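Local atomic coordinates of ESXA (Geobacillus thermodenitrificans, PDB entry 3ZBH), a protein that is of unknown function but belongs to the WXG100 (ESAT-6) family, whose small helical-hairpin dimers are associated with type VII secretion. Residues L9-L14 with I85-D90; G16-Y21 with Q78-A83; S26-L31 with E66-L71. All blocks are in the same frame, centred on the assembly; numbering follows the deposited sequence. Where two conformers were deposited one is given.

Interaction 1. Residues L9-L14 with I85-D90; sequences LTPEEL and ILEDTD
At the open end of the helical hairpin of the WXG100 fold, the capped first turn of helix 11-45, with Pro11 foremost, packs on the Leu86 and Glu87 side of helix 48-95. The Pro11 ring does most of the touching on its side. Its CG lies 3.5 Å from the backbone N of Glu87 and 3.6 Å from Glu87 CB, which brings the ring up against the backbone as well as the base of that side chain. Leu86 crosses the ring at about a right angle. Leu86 CG stands anti to the backbone N (chi1 -174°), beside the Pro11 ring. From there CD2 lies 3.6 Å from Leu9 O and 3.9 Å from Pro11 CD. The same methyl is 4.2 Å from Leu14 CD2. It thus bridges Leu9, just ahead of the N-cap, and Leu14, a turn into the helix. Thr10 and Glu13 form a capping box that fixes this turn: Glu13 N donates to Thr10 OG1 (3.2 Å, 161° at the hydrogen), while Thr10 N reaches Glu13 OE1 (3.0 Å) from above the carboxylate plane. Glu87 runs extended beyond its CB contact, and its carboxylate pairs with Arg15 on helix 11-45. Farther inward Leu14 leans on Ser82 and Ala83 of helix 48-95, while Leu9 packs on Gly44 and Leu14 on Ile45 of the second subunit, at the far end of its helix 11-45.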
ATOM      1  N   LEU B   9       8.602 -23.443 -16.046  1.00 24.79           N
ATOM      2  CA  LEU B   9       7.939 -22.136 -16.237  1.00 24.04           C
ATOM      3  C   LEU B   9       7.371 -21.932 -17.628  1.00 22.79           C
ATOM      4  O   LEU B   9       7.959 -22.392 -18.620  1.00 20.34           O
ATOM      5  CB  LEU B   9       8.899 -20.980 -15.903  1.00 23.19           C
ATOM      6  CG  LEU B   9       9.419 -20.918 -14.465  1.00 22.77           C
ATOM      7  CD1 LEU B   9      10.632 -19.982 -14.384  1.00 21.41           C
ATOM      8  CD2 LEU B   9       8.333 -20.490 -13.488  1.00 23.81           C
ATOM      9  N   THR B  10       6.252 -21.191 -17.698  1.00 20.28           N
ATOM     10  CA  THR B  10       5.647 -20.831 -18.982  1.00 21.50           C
ATOM     11  C   THR B  10       5.516 -19.299 -19.171  1.00 21.05           C
ATOM     12  O   THR B  10       5.450 -18.545 -18.200  1.00 21.92           O
ATOM     13  CB  THR B  10       4.221 -21.438 -19.155  1.00 22.63           C
ATOM     14  OG1 THR B  10       3.322 -20.781 -18.263  1.00 23.21           O
ATOM     15  CG2 THR B  10       4.196 -22.901 -18.877  1.00 22.91           C
ATOM     16  N   PRO B  11       5.449 -18.847 -20.423  1.00 22.49           N
ATOM     17  CA  PRO B  11       5.270 -17.416 -20.668  1.00 23.88           C
ATOM     18  C   PRO B  11       3.980 -16.865 -20.049  1.00 23.34           C
ATOM     19  O   PRO B  11       4.006 -15.754 -19.530  1.00 23.44           O
ATOM     20  CB  PRO B  11       5.276 -17.300 -22.202  1.00 22.40           C
ATOM     21  CG  PRO B  11       6.018 -18.512 -22.672  1.00 25.47           C
ATOM     22  CD  PRO B  11       5.784 -19.596 -21.650  1.00 24.50           C
ATOM     23  N   GLU B  12       2.884 -17.620 -20.086  0.50 23.10           N
ATOM     24  CA  GLU B  12       1.627 -17.135 -19.481  0.50 24.54           C
ATOM     25  C   GLU B  12       1.721 -16.981 -17.963  0.50 22.97           C
ATOM     26  O   GLU B  12       1.156 -16.048 -17.407  0.50 22.31           O
ATOM     27  CB  GLU B  12       0.412 -17.995 -19.855  0.50 26.06           C
ATOM     28  CG  GLU B  12      -0.908 -17.465 -19.266  0.50 29.24           C
ATOM     29  CD  GLU B  12      -1.128 -15.971 -19.516  0.50 31.43           C
ATOM     30  OE1 GLU B  12      -0.900 -15.515 -20.662  0.50 33.15           O
ATOM     31  OE2 GLU B  12      -1.534 -15.240 -18.571  0.50 30.52           O
ATOM     32  N   GLU B  13       2.433 -17.885 -17.294  1.00 22.16           N
ATOM     33  CA  GLU B  13       2.688 -17.724 -15.862  1.00 22.60           C
ATOM     34  C   GLU B  13       3.402 -16.418 -15.587  1.00 20.76           C
ATOM     35  O   GLU B  13       3.031 -15.685 -14.683  1.00 20.75           O
ATOM     36  CB  GLU B  13       3.516 -18.888 -15.304  1.00 23.27           C
ATOM     37  CG  GLU B  13       2.698 -20.157 -15.136  1.00 26.84           C
ATOM     38  CD  GLU B  13       3.528 -21.442 -15.100  1.00 28.96           C
ATOM     39  OE1 GLU B  13       4.769 -21.380 -15.118  1.00 26.15           O
ATOM     40  OE2 GLU B  13       2.915 -22.522 -15.064  1.00 27.07           O
ATOM     41  N   LEU B  14       4.462 -16.150 -16.349  1.00 21.27           N
ATOM     42  CA  LEU B  14       5.242 -14.923 -16.170  1.00 22.08           C
ATOM     43  C   LEU B  14       4.431 -13.659 -16.440  1.00 21.90           C
ATOM     44  O   LEU B  14       4.565 -12.673 -15.719  1.00 21.88           O
ATOM     45  CB  LEU B  14       6.477 -14.940 -17.074  1.00 19.97           C
ATOM     46  CG  LEU B  14       7.728 -15.562 -16.402  1.00 21.20           C
ATOM     47  CD1 LEU B  14       7.494 -16.986 -15.960  1.00 21.34           C
ATOM     48  CD2 LEU B  14       8.925 -15.535 -17.351  1.00 20.96           C
ATOM     49  N   ILE B  85      10.957 -13.616 -23.956  1.00 21.54           N
ATOM     50  CA  ILE B  85      12.186 -14.423 -24.156  1.00 21.87           C
ATOM     51  C   ILE B  85      11.894 -15.895 -24.013  1.00 22.05           C
ATOM     52  O   ILE B  85      12.354 -16.710 -24.823  1.00 22.08           O
ATOM     53  CB  ILE B  85      13.301 -13.968 -23.207  1.00 21.40           C
ATOM     54  CG1 ILE B  85      13.900 -12.661 -23.776  1.00 23.42           C
ATOM     55  CG2 ILE B  85      14.359 -15.080 -23.010  1.00 21.38           C
ATOM     56  CD1 ILE B  85      14.784 -11.871 -22.807  1.00 24.00           C
ATOM     57  N   LEU B  86      11.107 -16.230 -23.000  1.00 21.35           N
ATOM     58  CA  LEU B  86      10.720 -17.627 -22.798  1.00 21.75           C
ATOM     59  C   LEU B  86       9.851 -18.222 -23.923  1.00 23.31           C
ATOM     60  O   LEU B  86      10.093 -19.346 -24.371  1.00 20.99           O
ATOM     61  CB  LEU B  86      10.054 -17.806 -21.426  1.00 21.74           C
ATOM     62  CG  LEU B  86       9.696 -19.232 -20.967  1.00 23.06           C
ATOM     63  CD1 LEU B  86      10.934 -20.123 -20.894  1.00 24.24           C
ATOM     64  CD2 LEU B  86       9.063 -19.117 -19.584  1.00 22.73           C
ATOM     65  N   GLU B  87       8.847 -17.474 -24.367  1.00 23.52           N
ATOM     66  CA  GLU B  87       8.018 -17.891 -25.512  1.00 24.91           C
ATOM     67  C   GLU B  87       8.865 -18.147 -26.770  1.00 25.12           C
ATOM     68  O   GLU B  87       8.703 -19.173 -27.487  1.00 23.38           O
ATOM     69  CB  GLU B  87       6.955 -16.800 -25.739  1.00 28.52           C
ATOM     70  CG  GLU B  87       5.966 -17.005 -26.875  1.00 31.34           C
ATOM     71  CD  GLU B  87       4.898 -15.932 -26.796  1.00 35.03           C
ATOM     72  OE1 GLU B  87       5.203 -14.746 -27.017  1.00 38.17           O
ATOM     73  OE2 GLU B  87       3.776 -16.257 -26.411  1.00 40.10           O
ATOM     74  N   ASP B  88       9.818 -17.247 -27.002  1.00 25.09           N
ATOM     75  CA  ASP B  88      10.724 -17.371 -28.124  1.00 27.88           C
ATOM     76  C   ASP B  88      11.594 -18.604 -27.992  1.00 26.98           C
ATOM     77  O   ASP B  88      11.679 -19.415 -28.914  1.00 30.22           O
ATOM     78  CB  ASP B  88      11.594 -16.115 -28.222  1.00 30.62           C
ATOM     79  CG  ASP B  88      10.835 -14.947 -28.788  1.00 36.53           C
ATOM     80  OD1 ASP B  88       9.724 -15.175 -29.316  1.00 38.58           O
ATOM     81  OD2 ASP B  88      11.337 -13.807 -28.710  1.00 42.55           O
ATOM     82  N   THR B  89      12.203 -18.755 -26.826  1.00 25.83           N
ATOM     83  CA  THR B  89      13.032 -19.914 -26.527  1.00 25.29           C
ATOM     84  C   THR B  89      12.237 -21.197 -26.762  1.00 30.14           C
ATOM     85  O   THR B  89      12.689 -22.098 -27.478  1.00 30.78           O
ATOM     86  CB  THR B  89      13.523 -19.851 -25.075  1.00 25.46           C
ATOM     87  OG1 THR B  89      14.312 -18.654 -24.874  1.00 24.09           O
ATOM     88  CG2 THR B  89      14.352 -21.112 -24.730  1.00 24.76           C
ATOM     89  N   ASP B  90      11.038 -21.270 -26.192  1.00 30.17           N
ATOM     90  CA  ASP B  90      10.188 -22.452 -26.418  1.00 34.45           C
ATOM     91  C   ASP B  90       9.852 -22.726 -27.901  1.00 32.21           C
ATOM     92  O   ASP B  90       9.863 -23.881 -28.327  1.00 38.62           O
ATOM     93  CB  ASP B  90       8.916 -22.388 -25.558  1.00 34.12           C
ATOM     94  CG  ASP B  90       9.187 -22.583 -24.079  1.00 40.31           C
ATOM     95  OD1 ASP B  90      10.339 -22.931 -23.722  1.00 41.81           O
ATOM     96  OD2 ASP B  90       8.232 -22.404 -23.256  1.00 40.75           O
TER

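Interaction 2. Residues G16-Y21 with Q78-A83; sequences GVARQY and QLHNSA. With ACT (acetate ion), chain N; PO4 (phosphate ion), chain J; ACT (acetate ion), chain I.
Leu79 and His80 meet Ala18 where the two antiparallel helices of the WXG100 hairpin run close together, their local axes 8.5 Å apart at 167°. Leu79 comes first: its CB lies 3.6 Å from Ala18 CB, at the point where the backbones are nearest. Beyond it CD1 rests against Val17 CG1 and Tyr21 CD2 together, 3.8 Å from each, so that one methyl joins two side chains a turn apart. This buried cluster faces the second subunit, whose Trp46, the tryptophan of the WXG motif, packs on Leu79. His80 CG is anti to the carbonyl carbon (chi1 -85°), and the imidazole beyond it lies over Ala18: the methyl CB sits above the ring centre, 3.6 Å from the centroid and 11° off the normal, a CH-pi contact. An acetate ion, probably from the crystallisation liquor, joins the two helices at the outer edge of the contact: its OXT, in the plane of the imidazole, accepts from His80 NE2 at 2.9 Å and from Arg19 NH1 at 2.7 Å. An alanine in place of His80 would probably leave the Ala18 methyl without its aromatic cover and the acetate held by Arg19 NH1 but no longer by an imidazole. Ser82 OG hydrogen-bonds Trp46 NE1 of the second subunit, and Ala83 CB lies 3.6 Å from Leu14 CB.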
ATOM      1  N   GLY B  16       1.155 -13.387 -16.238  1.00 22.56           N
ATOM      2  CA  GLY B  16       0.249 -13.333 -15.074  1.00 22.41           C
ATOM      3  C   GLY B  16       0.859 -12.605 -13.881  1.00 23.06           C
ATOM      4  O   GLY B  16       0.220 -11.749 -13.245  1.00 21.07           O
ATOM      5  N   VAL B  17       2.087 -12.970 -13.545  1.00 21.52           N
ATOM      6  CA  VAL B  17       2.775 -12.343 -12.436  1.00 21.51           C
ATOM      7  C   VAL B  17       3.170 -10.895 -12.776  1.00 20.19           C
ATOM      8  O   VAL B  17       3.082 -10.021 -11.915  1.00 19.30           O
ATOM      9  CB  VAL B  17       3.993 -13.173 -11.967  1.00 21.73           C
ATOM     10  CG1 VAL B  17       4.660 -12.450 -10.812  1.00 20.30           C
ATOM     11  CG2 VAL B  17       3.510 -14.563 -11.499  1.00 21.99           C
ATOM     12  N   ALA B  18       3.552 -10.649 -14.025  1.00 18.88           N
ATOM     13  CA  ALA B  18       3.850  -9.272 -14.455  1.00 20.35           C
ATOM     14  C   ALA B  18       2.622  -8.376 -14.245  1.00 21.09           C
ATOM     15  O   ALA B  18       2.736  -7.257 -13.763  1.00 20.13           O
ATOM     16  CB  ALA B  18       4.244  -9.252 -15.910  1.00 18.95           C
ATOM     17  N   ARG B  19       1.450  -8.889 -14.599  1.00 22.40           N
ATOM     18  CA  ARG B  19       0.217  -8.101 -14.433  1.00 23.80           C
ATOM     19  C   ARG B  19      -0.087  -7.799 -12.978  1.00 21.57           C
ATOM     20  O   ARG B  19      -0.538  -6.711 -12.653  1.00 23.01           O
ATOM     21  CB  ARG B  19      -0.963  -8.765 -15.134  1.00 26.31           C
ATOM     22  CG  ARG B  19      -0.969  -8.522 -16.654  1.00 29.62           C
ATOM     23  CD  ARG B  19      -2.309  -8.906 -17.301  1.00 34.20           C
ATOM     24  NE  ARG B  19      -2.627 -10.326 -17.080  1.00 38.25           N
ATOM     25  CZ  ARG B  19      -2.195 -11.333 -17.839  1.00 38.51           C
ATOM     26  NH1 ARG B  19      -1.424 -11.104 -18.900  1.00 42.14           N
ATOM     27  NH2 ARG B  19      -2.539 -12.570 -17.537  1.00 36.82           N
ATOM     28  N   GLN B  20       0.205  -8.728 -12.084  1.00 21.57           N
ATOM     29  CA  GLN B  20       0.064  -8.481 -10.643  1.00 22.29           C
ATOM     30  C   GLN B  20       0.964  -7.357 -10.179  1.00 23.30           C
ATOM     31  O   GLN B  20       0.534  -6.473  -9.414  1.00 22.42           O
ATOM     32  CB  GLN B  20       0.413  -9.722  -9.842  1.00 25.76           C
ATOM     33  CG  GLN B  20      -0.503 -10.910 -10.048  1.00 28.71           C
ATOM     34  CD  GLN B  20      -0.158 -11.982  -9.049  1.00 34.04           C
ATOM     35  OE1 GLN B  20      -0.718 -12.018  -7.952  1.00 38.68           O
ATOM     36  NE2 GLN B  20       0.818 -12.807  -9.381  1.00 31.75           N
ATOM     37  N   TYR B  21       2.229  -7.396 -10.592  1.00 19.75           N
ATOM     38  CA  TYR B  21       3.138  -6.296 -10.252  1.00 20.28           C
ATOM     39  C   TYR B  21       2.639  -4.918 -10.756  1.00 20.96           C
ATOM     40  O   TYR B  21       2.692  -3.912 -10.010  1.00 19.91           O
ATOM     41  CB  TYR B  21       4.561  -6.607 -10.739  1.00 20.33           C
ATOM     42  CG  TYR B  21       5.294  -7.466  -9.728  1.00 21.66           C
ATOM     43  CD1 TYR B  21       5.927  -6.885  -8.645  1.00 22.47           C
ATOM     44  CD2 TYR B  21       5.296  -8.866  -9.827  1.00 21.47           C
ATOM     45  CE1 TYR B  21       6.575  -7.653  -7.694  1.00 21.96           C
ATOM     46  CE2 TYR B  21       5.955  -9.643  -8.890  1.00 20.69           C
ATOM     47  CZ  TYR B  21       6.594  -9.029  -7.837  1.00 22.58           C
ATOM     48  OH  TYR B  21       7.221  -9.778  -6.879  1.00 23.86           O
ATOM     49  N   GLN B  78      10.166  -6.080 -16.529  1.00 20.77           N
ATOM     50  CA  GLN B  78      11.199  -7.128 -16.768  1.00 20.24           C
ATOM     51  C   GLN B  78      10.591  -8.541 -16.870  1.00 18.60           C
ATOM     52  O   GLN B  78      11.119  -9.402 -17.584  1.00 18.84           O
ATOM     53  CB  GLN B  78      12.264  -7.095 -15.666  1.00 22.39           C
ATOM     54  CG  GLN B  78      13.226  -5.897 -15.733  1.00 26.69           C
ATOM     55  CD  GLN B  78      13.835  -5.642 -17.130  1.00 30.39           C
ATOM     56  OE1 GLN B  78      14.118  -4.496 -17.460  1.00 38.43           O
ATOM     57  NE2 GLN B  78      14.015  -6.696 -17.952  1.00 27.44           N
ATOM     58  N   LEU B  79       9.494  -8.777 -16.151  1.00 17.04           N
ATOM     59  CA  LEU B  79       8.732 -10.041 -16.286  1.00 17.27           C
ATOM     60  C   LEU B  79       8.069 -10.208 -17.643  1.00 18.57           C
ATOM     61  O   LEU B  79       8.055 -11.291 -18.217  1.00 18.08           O
ATOM     62  CB  LEU B  79       7.676 -10.171 -15.188  1.00 16.60           C
ATOM     63  CG  LEU B  79       8.249 -10.546 -13.806  1.00 17.65           C
ATOM     64  CD1 LEU B  79       7.223 -10.335 -12.710  1.00 18.38           C
ATOM     65  CD2 LEU B  79       8.731 -11.997 -13.818  1.00 17.31           C
ATOM     66  N   HIS B  80       7.489  -9.130 -18.148  1.00 20.25           N
ATOM     67  CA  HIS B  80       6.999  -9.144 -19.512  1.00 21.48           C
ATOM     68  C   HIS B  80       8.123  -9.412 -20.483  1.00 20.55           C
ATOM     69  O   HIS B  80       7.940 -10.182 -21.419  1.00 20.19           O
ATOM     70  CB  HIS B  80       6.304  -7.829 -19.865  1.00 22.40           C
ATOM     71  CG  HIS B  80       4.853  -7.791 -19.456  1.00 23.70           C
ATOM     72  ND1 HIS B  80       4.366  -6.864 -18.626  1.00 27.76           N
ATOM     73  CD2 HIS B  80       3.782  -8.610 -19.801  1.00 25.17           C
ATOM     74  CE1 HIS B  80       3.043  -7.057 -18.454  1.00 25.65           C
ATOM     75  NE2 HIS B  80       2.689  -8.127 -19.167  1.00 27.86           N
ATOM     76  N   ASN B  81       9.271  -8.775 -20.289  1.00 20.56           N
ATOM     77  CA  ASN B  81      10.424  -9.035 -21.179  1.00 20.72           C
ATOM     78  C   ASN B  81      10.845 -10.503 -21.114  1.00 21.43           C
ATOM     79  O   ASN B  81      11.129 -11.116 -22.147  1.00 19.07           O
ATOM     80  CB  ASN B  81      11.645  -8.175 -20.815  1.00 21.83           C
ATOM     81  CG  ASN B  81      11.455  -6.720 -21.156  1.00 24.87           C
ATOM     82  OD1 ASN B  81      10.510  -6.360 -21.841  1.00 26.88           O
ATOM     83  ND2 ASN B  81      12.327  -5.872 -20.641  1.00 24.34           N
ATOM     84  N   SER B  82      10.896 -11.044 -19.894  1.00 19.23           N
ATOM     85  CA  SER B  82      11.318 -12.447 -19.712  1.00 20.87           C
ATOM     86  C   SER B  82      10.294 -13.393 -20.312  1.00 19.89           C
ATOM     87  O   SER B  82      10.639 -14.421 -20.812  1.00 17.71           O
ATOM     88  CB  SER B  82      11.488 -12.815 -18.218  1.00 20.66           C
ATOM     89  OG  SER B  82      12.671 -12.298 -17.698  1.00 23.06           O
ATOM     90  N   ALA B  83       9.014 -13.047 -20.232  1.00 19.32           N
ATOM     91  CA  ALA B  83       7.990 -13.904 -20.783  1.00 18.66           C
ATOM     92  C   ALA B  83       8.130 -13.997 -22.325  1.00 19.72           C
ATOM     93  O   ALA B  83       7.998 -15.078 -22.888  1.00 19.56           O
ATOM     94  CB  ALA B  83       6.597 -13.426 -20.354  1.00 20.64           C
TER
HETATM   95  C   ACT N1098       0.257  -8.726 -21.210  1.00 51.96           C
HETATM   96  O   ACT N1098       0.938  -9.429 -21.993  1.00 54.06           O
HETATM   97  OXT ACT N1098       0.042  -9.077 -20.022  1.00 51.41           O
HETATM   98  CH3 ACT N1098      -0.304  -7.418 -21.692  1.00 50.90           C
HETATM   99  P   PO4 J1098       1.283 -15.056  -6.704  1.00 51.64           P
HETATM  100  O1  PO4 J1098       2.196 -14.205  -7.566  1.00 49.82           O
HETATM  101  O2  PO4 J1098       2.098 -16.045  -5.910  1.00 52.08           O
HETATM  102  O3  PO4 J1098       0.342 -15.809  -7.614  1.00 53.37           O
HETATM  103  O4  PO4 J1098       0.523 -14.174  -5.732  1.00 49.86           O
HETATM  104  C   ACT I1097       9.932  -8.302  -5.034  1.00 32.82           C
HETATM  105  O   ACT I1097      10.743  -8.891  -4.289  1.00 32.06           O
HETATM  106  OXT ACT I1097       8.723  -8.644  -5.074  1.00 32.87           O
HETATM  107  CH3 ACT I1097      10.434  -7.151  -5.868  1.00 28.77           C

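Interaction 3. Residues S26-L31 with E66-L71; sequences SNVTEL and EKMAVL
Val28 and Thr29 each bring one methyl, CG1 and CG2 respectively, to Ala69 CB, the small side chain that receives both across the antiparallel helical hairpin of the WXG100 fold. Val28 has CG1 anti to its backbone N (chi1 170°), and this branch ends 3.9 Å from Ala69 CB; its other branch, CG2, meets Met68 CG more loosely at 4.4 Å. Thr29 reaches the same alanine from the flank, with CG2 3.8 Å from Ala69 CB. Glu66 crosses Thr29 at about a right angle. Its chain sets out away from the partner helix and bends at chi2 (-54°), and the carboxylate then returns to place OE1 3.8 Å from Thr29 CG2, an apolar methyl beside a polar oxygen at the edge of the contact. The short side chain of Ala69 suits local axes that approach to 8.9 Å at an angle of 156°. Next to this packing, Ser25 OG of helix 11-45 hydrogen-bonds the carbonyl of Ala69, and Phe65 of helix 48-95 lies against Val28 and Leu31. The second subunit packs on the same cluster, its Leu31 on Val28 and its Phe65 on Met68.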
ATOM      1  N   SER B  26      -0.217   0.304  -9.353  1.00 22.39           N
ATOM      2  CA  SER B  26      -1.393   1.212  -9.412  1.00 24.52           C
ATOM      3  C   SER B  26      -2.075   1.379  -8.078  1.00 23.67           C
ATOM      4  O   SER B  26      -2.424   2.501  -7.693  1.00 23.34           O
ATOM      5  CB  SER B  26      -2.439   0.708 -10.419  1.00 25.14           C
ATOM      6  OG  SER B  26      -1.822   0.528 -11.676  1.00 29.81           O
ATOM      7  N   ASN B  27      -2.301   0.260  -7.378  1.00 23.97           N
ATOM      8  CA  ASN B  27      -2.826   0.322  -6.031  1.00 23.37           C
ATOM      9  C   ASN B  27      -2.021   1.188  -5.064  1.00 23.31           C
ATOM     10  O   ASN B  27      -2.621   1.864  -4.226  1.00 21.67           O
ATOM     11  CB  ASN B  27      -3.022  -1.079  -5.435  1.00 25.87           C
ATOM     12  CG  ASN B  27      -4.045  -1.903  -6.201  1.00 28.41           C
ATOM     13  OD1 ASN B  27      -4.940  -1.362  -6.828  1.00 33.31           O
ATOM     14  ND2 ASN B  27      -3.895  -3.212  -6.167  1.00 30.75           N
ATOM     15  N   VAL B  28      -0.682   1.166  -5.167  1.00 20.27           N
ATOM     16  CA  VAL B  28       0.184   2.026  -4.344  1.00 20.00           C
ATOM     17  C   VAL B  28      -0.033   3.521  -4.630  1.00 21.12           C
ATOM     18  O   VAL B  28      -0.228   4.299  -3.687  1.00 19.75           O
ATOM     19  CB  VAL B  28       1.712   1.661  -4.451  1.00 19.85           C
ATOM     20  CG1 VAL B  28       2.614   2.717  -3.785  1.00 20.03           C
ATOM     21  CG2 VAL B  28       1.952   0.312  -3.818  1.00 21.15           C
ATOM     22  N   THR B  29      -0.005   3.938  -5.908  1.00 21.64           N
ATOM     23  CA  THR B  29      -0.164   5.366  -6.188  1.00 20.78           C
ATOM     24  C   THR B  29      -1.596   5.856  -5.920  1.00 20.90           C
ATOM     25  O   THR B  29      -1.780   6.969  -5.397  1.00 22.94           O
ATOM     26  CB  THR B  29       0.313   5.785  -7.604  1.00 21.57           C
ATOM     27  OG1 THR B  29      -0.304   4.950  -8.571  1.00 23.80           O
ATOM     28  CG2 THR B  29       1.864   5.677  -7.706  1.00 22.24           C
ATOM     29  N   GLU B  30      -2.588   5.009  -6.192  1.00 21.85           N
ATOM     30  CA  GLU B  30      -3.975   5.332  -5.837  1.00 23.46           C
ATOM     31  C   GLU B  30      -4.117   5.537  -4.330  1.00 23.83           C
ATOM     32  O   GLU B  30      -4.761   6.492  -3.875  1.00 21.71           O
ATOM     33  CB  GLU B  30      -4.941   4.294  -6.400  1.00 25.25           C
ATOM     34  CG  GLU B  30      -4.983   4.376  -7.927  1.00 28.28           C
ATOM     35  CD  GLU B  30      -5.677   3.206  -8.553  1.00 33.55           C
ATOM     36  OE1 GLU B  30      -6.334   2.455  -7.814  1.00 35.82           O
ATOM     37  OE2 GLU B  30      -5.581   3.041  -9.783  1.00 36.82           O
ATOM     38  N   LEU B  31      -3.502   4.648  -3.558  1.00 21.33           N
ATOM     39  CA  LEU B  31      -3.525   4.776  -2.104  1.00 21.89           C
ATOM     40  C   LEU B  31      -2.847   6.059  -1.632  1.00 20.47           C
ATOM     41  O   LEU B  31      -3.380   6.787  -0.804  1.00 22.86           O
ATOM     42  CB  LEU B  31      -2.856   3.543  -1.469  1.00 21.70           C
ATOM     43  CG  LEU B  31      -2.524   3.545   0.016  1.00 24.39           C
ATOM     44  CD1 LEU B  31      -3.781   3.453   0.885  1.00 24.24           C
ATOM     45  CD2 LEU B  31      -1.614   2.339   0.257  1.00 27.10           C
ATOM     46  N   GLU B  66       6.475   5.759  -3.026  1.00 22.15           N
ATOM     47  CA  GLU B  66       6.749   6.070  -4.440  1.00 22.36           C
ATOM     48  C   GLU B  66       7.859   5.158  -4.942  1.00 21.48           C
ATOM     49  O   GLU B  66       7.838   4.725  -6.068  1.00 20.87           O
ATOM     50  CB  GLU B  66       7.138   7.542  -4.634  1.00 24.06           C
ATOM     51  CG  GLU B  66       6.018   8.534  -4.249  1.00 24.81           C
ATOM     52  CD  GLU B  66       4.686   8.274  -4.961  1.00 27.10           C
ATOM     53  OE1 GLU B  66       4.654   7.708  -6.083  1.00 25.47           O
ATOM     54  OE2 GLU B  66       3.625   8.629  -4.390  1.00 28.27           O
ATOM     55  N   LYS B  67       8.828   4.850  -4.079  1.00 20.29           N
ATOM     56  CA  LYS B  67       9.878   3.910  -4.476  1.00 20.92           C
ATOM     57  C   LYS B  67       9.317   2.517  -4.724  1.00 17.81           C
ATOM     58  O   LYS B  67       9.773   1.803  -5.601  1.00 20.10           O
ATOM     59  CB  LYS B  67      10.978   3.849  -3.407  1.00 23.44           C
ATOM     60  CG  LYS B  67      11.943   5.024  -3.415  1.00 27.01           C
ATOM     61  CD  LYS B  67      12.691   5.076  -2.096  1.00 31.24           C
ATOM     62  CE  LYS B  67      13.457   6.368  -1.862  1.00 37.47           C
ATOM     63  NZ  LYS B  67      14.702   6.373  -2.676  1.00 41.52           N
ATOM     64  N   MET B  68       8.345   2.108  -3.924  1.00 19.96           N
ATOM     65  CA  MET B  68       7.725   0.803  -4.132  1.00 18.95           C
ATOM     66  C   MET B  68       7.005   0.789  -5.480  1.00 18.20           C
ATOM     67  O   MET B  68       7.063  -0.181  -6.214  1.00 17.58           O
ATOM     68  CB  MET B  68       6.755   0.477  -3.002  1.00 19.29           C
ATOM     69  CG  MET B  68       6.125  -0.898  -3.133  1.00 22.15           C
ATOM     70  SD  MET B  68       7.300  -2.230  -2.759  1.00 26.13           S
ATOM     71  CE  MET B  68       7.188  -2.229  -0.969  1.00 24.86           C
ATOM     72  N   ALA B  69       6.274   1.862  -5.771  1.00 18.14           N
ATOM     73  CA  ALA B  69       5.563   1.919  -7.039  1.00 18.52           C
ATOM     74  C   ALA B  69       6.543   1.825  -8.229  1.00 17.04           C
ATOM     75  O   ALA B  69       6.278   1.101  -9.196  1.00 19.18           O
ATOM     76  CB  ALA B  69       4.684   3.176  -7.097  1.00 17.70           C
ATOM     77  N   VAL B  70       7.684   2.497  -8.156  1.00 16.63           N
ATOM     78  CA  VAL B  70       8.679   2.379  -9.228  1.00 16.46           C
ATOM     79  C   VAL B  70       9.169   0.929  -9.317  1.00 16.92           C
ATOM     80  O   VAL B  70       9.207   0.324 -10.399  1.00 17.77           O
ATOM     81  CB  VAL B  70       9.884   3.318  -8.982  1.00 18.81           C
ATOM     82  CG1 VAL B  70      11.042   2.986  -9.908  1.00 18.32           C
ATOM     83  CG2 VAL B  70       9.474   4.788  -9.154  1.00 20.38           C
ATOM     84  N   LEU B  71       9.549   0.371  -8.170  1.00 17.38           N
ATOM     85  CA  LEU B  71      10.060  -1.028  -8.145  1.00 17.33           C
ATOM     86  C   LEU B  71       9.101  -2.021  -8.770  1.00 16.53           C
ATOM     87  O   LEU B  71       9.500  -2.823  -9.607  1.00 16.32           O
ATOM     88  CB  LEU B  71      10.306  -1.450  -6.691  1.00 17.10           C
ATOM     89  CG  LEU B  71      10.612  -2.935  -6.437  1.00 19.27           C
ATOM     90  CD1 LEU B  71      11.933  -3.237  -7.098  1.00 19.08           C
ATOM     91  CD2 LEU B  71      10.688  -3.138  -4.923  1.00 19.19           C
TER

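Overall arrangement
All three contacts join helix 11-45 to helix 48-95 and follow one another along a single antiparallel hairpin. Going inward from the open end, interaction 1 comes first, then interaction 2 with its centre 10 Å away, then interaction 3 another 16 Å on, near the middle of the chain; each encloses the next in sequence. Interactions 1 and 2 touch directly, through the Glu12-Arg19 salt bridge and the packing of Pro11 and Leu14 on Ala83, whereas interactions 2 and 3 stay about 5 Å apart at their nearest atoms. Each also meets the second subunit, so the contacts that pair the two helices lie alongside the dimer interface for much of their length.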